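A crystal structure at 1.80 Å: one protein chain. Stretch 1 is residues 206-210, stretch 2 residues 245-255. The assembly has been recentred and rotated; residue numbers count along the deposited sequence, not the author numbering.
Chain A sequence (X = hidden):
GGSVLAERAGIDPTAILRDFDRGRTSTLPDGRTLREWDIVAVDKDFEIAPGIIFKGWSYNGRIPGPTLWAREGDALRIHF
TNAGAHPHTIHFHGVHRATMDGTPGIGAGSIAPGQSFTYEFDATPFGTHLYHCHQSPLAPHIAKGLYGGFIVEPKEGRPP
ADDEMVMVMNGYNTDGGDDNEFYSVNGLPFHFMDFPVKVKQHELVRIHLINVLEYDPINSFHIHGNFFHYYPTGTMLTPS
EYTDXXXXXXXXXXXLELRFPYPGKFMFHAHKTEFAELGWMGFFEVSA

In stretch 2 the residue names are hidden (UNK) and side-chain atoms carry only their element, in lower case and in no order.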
ATOM      1  N   ARG A 206      19.622 -11.443   4.914  1.00 17.00           N
ATOM      2  CA  ARG A 206      18.547 -10.816   5.669  1.00 15.81           C
ATOM      3  C   ARG A 206      18.706  -9.298   5.558  1.00 16.03           C
ATOM      4  O   ARG A 206      19.727  -8.734   5.963  1.00 15.45           O
ATOM      5  CB  ARG A 206      18.572 -11.259   7.150  1.00 16.36           C
ATOM      6  CG  ARG A 206      17.548 -10.580   8.049  1.00 16.35           C
ATOM      7  CD  ARG A 206      17.490 -11.205   9.464  1.00 17.07           C
ATOM      8  NE  ARG A 206      17.063 -12.604   9.404  1.00 18.62           N
ATOM      9  CZ  ARG A 206      17.569 -13.590  10.148  1.00 19.94           C
ATOM     10  NH1 ARG A 206      18.521 -13.341  11.032  1.00 21.25           N
ATOM     11  NH2 ARG A 206      17.115 -14.833   9.996  1.00 20.38           N
ATOM     12  N   ILE A 207      17.694  -8.649   5.003  1.00 14.67           N
ATOM     13  CA  ILE A 207      17.745  -7.213   4.776  1.00 14.15           C
ATOM     14  C   ILE A 207      16.704  -6.512   5.644  1.00 13.61           C
ATOM     15  O   ILE A 207      15.526  -6.861   5.613  1.00 13.90           O
ATOM     16  CB  ILE A 207      17.463  -6.870   3.283  1.00 14.35           C
ATOM     17  CG1 ILE A 207      18.412  -7.633   2.352  1.00 14.77           C
ATOM     18  CG2 ILE A 207      17.551  -5.345   3.052  1.00 14.42           C
ATOM     19  CD1 ILE A 207      17.987  -7.586   0.862  1.00 15.51           C
ATOM     20  N   HIS A 208      17.143  -5.506   6.389  1.00 12.74           N
ATOM     21  CA  HIS A 208      16.224  -4.615   7.081  1.00 12.75           C
ATOM     22  C   HIS A 208      15.939  -3.427   6.167  1.00 12.45           C
ATOM     23  O   HIS A 208      16.794  -2.565   5.991  1.00 12.63           O
ATOM     24  CB  HIS A 208      16.844  -4.145   8.395  1.00 13.65           C
ATOM     25  CG  HIS A 208      17.165  -5.277   9.311  1.00 13.22           C
ATOM     26  ND1 HIS A 208      16.250  -5.800  10.197  1.00 15.59           N
ATOM     27  CD2 HIS A 208      18.281  -6.033   9.425  1.00 15.34           C
ATOM     28  CE1 HIS A 208      16.800  -6.814  10.841  1.00 16.68           C
ATOM     29  NE2 HIS A 208      18.027  -6.984  10.384  1.00 16.80           N
ATOM     30  N   LEU A 209      14.731  -3.381   5.613  1.00 12.67           N
ATOM     31  CA  LEU A 209      14.374  -2.347   4.626  1.00 12.80           C
ATOM     32  C   LEU A 209      13.457  -1.320   5.243  1.00 12.99           C
ATOM     33  O   LEU A 209      12.380  -1.672   5.724  1.00 12.99           O
ATOM     34  CB  LEU A 209      13.663  -2.988   3.425  1.00 13.39           C
ATOM     35  CG  LEU A 209      13.230  -2.013   2.325  1.00 14.25           C
ATOM     36  CD1 LEU A 209      14.447  -1.543   1.562  1.00 13.14           C
ATOM     37  CD2 LEU A 209      12.248  -2.725   1.400  1.00 15.25           C
ATOM     38  N   ILE A 210      13.876  -0.059   5.206  1.00 12.30           N
ATOM     39  CA  ILE A 210      13.165   1.021   5.877  1.00 12.93           C
ATOM     40  C   ILE A 210      12.870   2.139   4.905  1.00 12.97           C
ATOM     41  O   ILE A 210      13.777   2.627   4.234  1.00 12.61           O
ATOM     42  CB  ILE A 210      14.012   1.604   7.030  1.00 13.79           C
ATOM     43  CG1 ILE A 210      14.354   0.502   8.025  1.00 14.18           C
ATOM     44  CG2 ILE A 210      13.297   2.777   7.699  1.00 14.30           C
ATOM     45  CD1 ILE A 210      15.607   0.769   8.823  1.00 15.59           C
ATOM     46  N   UNK A 245       8.312  -8.287  -4.973  1.00 16.04           N
ATOM     47  CA  UNK A 245       8.024  -6.853  -4.941  1.00 16.16           C
ATOM     48  C   UNK A 245       7.217  -6.526  -3.686  1.00 16.09           C
ATOM     49  O   UNK A 245       6.219  -7.183  -3.410  1.00 16.07           O
ATOM     50  c   UNK A 245       7.196  -6.414  -6.175  1.00 16.60           C
ATOM     51  c   UNK A 245       6.964  -4.905  -6.176  1.00 16.96           C
ATOM     52  o   UNK A 245       7.891  -6.773  -7.373  1.00 18.66           O
ATOM     53  N   UNK A 246       7.656  -5.520  -2.931  1.00 16.52           N
ATOM     54  CA  UNK A 246       6.881  -5.057  -1.780  1.00 16.92           C
ATOM     55  C   UNK A 246       6.785  -3.545  -1.740  1.00 16.49           C
ATOM     56  O   UNK A 246       7.649  -2.850  -2.285  1.00 15.88           O
ATOM     57  c   UNK A 246       8.913  -5.268  -0.229  1.00 17.99           C
ATOM     58  c   UNK A 246       7.155  -7.058  -0.253  1.00 20.48           C
ATOM     59  c   UNK A 246       9.119  -4.106   0.708  1.00 21.34           C
ATOM     60  c   UNK A 246       7.432  -5.591  -0.418  1.00 17.11           C
ATOM     61  N   UNK A 247       5.754  -3.035  -1.072  1.00 16.15           N
ATOM     62  CA  UNK A 247       5.567  -1.588  -0.955  1.00 16.30           C
ATOM     63  C   UNK A 247       5.579  -1.142   0.507  1.00 16.16           C
ATOM     64  O   UNK A 247       5.237  -1.926   1.411  1.00 16.63           O
ATOM     65  o   UNK A 247       3.142  -1.718  -0.941  1.00 19.64           O
ATOM     66  c   UNK A 247       4.258  -1.162  -1.623  1.00 17.19           C
ATOM     67  N   UNK A 248       5.981   0.108   0.717  1.00 15.18           N
ATOM     68  CA  UNK A 248       6.028   0.725   2.040  1.00 15.12           C
ATOM     69  C   UNK A 248       5.688   2.202   1.923  1.00 14.93           C
ATOM     70  O   UNK A 248       6.270   2.907   1.106  1.00 15.61           O
ATOM     71  n   UNK A 248       9.724  -2.053   3.962  1.00 13.59           N
ATOM     72  c   UNK A 248       7.910  -0.848   2.868  1.00 14.72           C
ATOM     73  c   UNK A 248       9.341  -0.908   3.401  1.00 14.73           C
ATOM     74  o   UNK A 248      10.082   0.064   3.308  1.00 15.12           O
ATOM     75  c   UNK A 248       7.442   0.591   2.616  1.00 14.37           C
ATOM     76  N   UNK A 249       4.772   2.695   2.751  1.00 14.85           N
ATOM     77  CA  UNK A 249       4.607   4.139   2.877  1.00 14.64           C
ATOM     78  C   UNK A 249       5.689   4.627   3.845  1.00 14.53           C
ATOM     79  O   UNK A 249       6.404   3.818   4.438  1.00 14.55           O
ATOM     80  c   UNK A 249       2.113   3.967   2.491  1.00 15.75           C
ATOM     81  c   UNK A 249       3.021   4.028   4.886  1.00 15.03           C
ATOM     82  c   UNK A 249       3.209   4.520   3.411  1.00 14.67           C
ATOM     83  N   UNK A 250       5.812   5.937   4.017  1.00 14.73           N
ATOM     84  CA  UNK A 250       6.823   6.464   4.935  1.00 15.25           C
ATOM     85  C   UNK A 250       6.524   5.983   6.355  1.00 15.07           C
ATOM     86  O   UNK A 250       5.374   6.040   6.802  1.00 14.63           O
ATOM     87  o   UNK A 250       6.980  10.519   6.474  1.00 20.35           O
ATOM     88  c   UNK A 250       7.948  10.046   5.872  1.00 18.81           C
ATOM     89  c   UNK A 250       6.854   7.988   4.895  1.00 15.37           C
ATOM     90  c   UNK A 250       8.061   8.563   5.617  1.00 17.29           C
ATOM     91  n   UNK A 250       8.951  10.795   5.431  1.00 17.33           N
ATOM     92  N   UNK A 251       7.552   5.486   7.041  1.00 15.13           N
ATOM     93  CA  UNK A 251       7.368   4.964   8.397  1.00 15.23           C
ATOM     94  C   UNK A 251       7.231   3.453   8.419  1.00 15.55           C
ATOM     95  O   UNK A 251       7.456   2.845   9.461  1.00 15.89           O
ATOM     96  N   UNK A 252       6.868   2.841   7.284  1.00 15.18           N
ATOM     97  CA  UNK A 252       6.834   1.379   7.202  1.00 15.93           C
ATOM     98  C   UNK A 252       8.219   0.814   6.912  1.00 15.35           C
ATOM     99  O   UNK A 252       9.066   1.476   6.319  1.00 16.04           O
ATOM    100  c   UNK A 252       4.340   1.073   6.584  1.00 17.60           C
ATOM    101  n   UNK A 252       3.524   0.675   4.340  1.00 16.96           N
ATOM    102  c   UNK A 252       5.807   0.852   6.178  1.00 14.95           C
ATOM    103  o   UNK A 252       2.403  -0.249   6.041  1.00 24.33           O
ATOM    104  c   UNK A 252       3.337   0.445   5.622  1.00 17.83           C
ATOM    105  N   UNK A 253       8.426  -0.415   7.348  1.00 15.13           N
ATOM    106  CA  UNK A 253       9.726  -1.069   7.282  1.00 14.39           C
ATOM    107  C   UNK A 253       9.508  -2.542   7.560  1.00 13.86           C
ATOM    108  O   UNK A 253       8.431  -2.935   8.016  1.00 14.05           O
ATOM    109  c   UNK A 253      10.504  -0.686   9.747  1.00 14.77           C
ATOM    110  c   UNK A 253      10.743  -0.432   8.250  1.00 13.85           C
ATOM    111  n   UNK A 253       9.262   0.074  11.747  1.00 13.58           N
ATOM    112  n   UNK A 253       7.429   1.480  11.901  1.00 16.13           N
ATOM    113  c   UNK A 253       9.402   0.204  10.292  1.00 16.14           C
ATOM    114  c   UNK A 253       8.325   0.678  12.472  1.00 16.37           C
ATOM    115  n   UNK A 253       8.287   0.480  13.788  1.00 14.55           N
ATOM    116  N   UNK A 254      10.502  -3.363   7.253  1.00 12.95           N
ATOM    117  CA  UNK A 254      10.364  -4.802   7.454  1.00 13.38           C
ATOM    118  C   UNK A 254      11.642  -5.547   7.164  1.00 13.75           C
ATOM    119  O   UNK A 254      12.660  -4.942   6.813  1.00 14.31           O
ATOM    120  N   UNK A 255      11.589  -6.863   7.315  1.00 13.94           N
ATOM    121  CA  UNK A 255      12.725  -7.710   7.018  1.00 14.23           C
ATOM    122  C   UNK A 255      12.437  -8.529   5.770  1.00 14.63           C
ATOM    123  O   UNK A 255      11.343  -9.089   5.639  1.00 14.74           O
ATOM    124  c   UNK A 255      13.375  -7.836   9.444  1.00 13.89           C
ATOM    125  c   UNK A 255      13.055  -8.661   8.192  1.00 14.34           C
ATOM    126  c   UNK A 255      13.557  -8.667  10.727  1.00 15.78           C
ATOM    127  c   UNK A 255      14.204  -9.593   7.814  1.00 15.38           C
TER

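Position 245 carries three side-chain atoms, one carbon bearing an oxygen and a second carbon, and lies out of reach of stretch 1: Thr245. At 246 four carbons fork at the first, with one arm two carbons long. The end of that arm comes 3.5 Å from Leu209 CD2, an apolar touch; this is Ile246, its CD1 making the contact. Position 247 has a carbon then an oxygen, pointing away: Ser247.

At 248 three carbons run out in a row, the third carrying one oxygen and one nitrogen, so the end is an amide. Its nitrogen lies 3.2 Å from Leu209 O, and the residue is Gln248. NE2 donates a hydrogen bond to that carbonyl; the CA-to-CB bond of Gln248 points toward stretch 1, and chi1 is m and chi2 t.

Position 249 has one carbon carrying two more, far from stretch 1: Val249. At 250 three carbons end in an oxygen and a nitrogen, again pointing away: Gln250. Position 251 has no side-chain atoms. With phi 98° and psi -21°, a CB would jam against the carbonyl O of the residue before, so the backbone itself calls for Gly251. At 252 three carbons again carry an amide, and the CB points away from stretch 1: Gln252. Its N bonds to Val249 O at 3.0 Å, closing a type II turn.

Position 253 shows three carbons, a nitrogen, then a carbon bearing two nitrogens, a guanidinium. Its CB packs 3.7 Å from Ile210 CG1, while the far end leads away from stretch 1. This is Arg253, whose NH1 donates to Gly251 O at 2.8 Å, tying the side chain back to the turn. Position 254 has no side-chain atoms and a nearly flat, fully extended backbone (phi -175°, psi -180°): Gly254. At 255 four carbons fork at the first, one arm two carbons long. The short arm lies 3.5 Å from Arg206 CG, and the first carbon of the long arm 3.6 Å from His208 ND1. It is Ile255.

The contact is an antiparallel strand pairing held by a reciprocal bond pair: Leu209 N to Gly254 O at 2.9 Å and Gly254 N to Leu209 O at 3.0 Å. Flanking this pair, His208 faces Ile255 and Ile210 faces Arg253, with all four side chains on one face of the sheet. Leu209 projects to the other face, where Ile246 meets it. Leu209 O also accepts from Gln248, so one carbonyl serves both the strand pairing and the segment before the turn.

Stretch 2 245-255: TISQVQGQRGI
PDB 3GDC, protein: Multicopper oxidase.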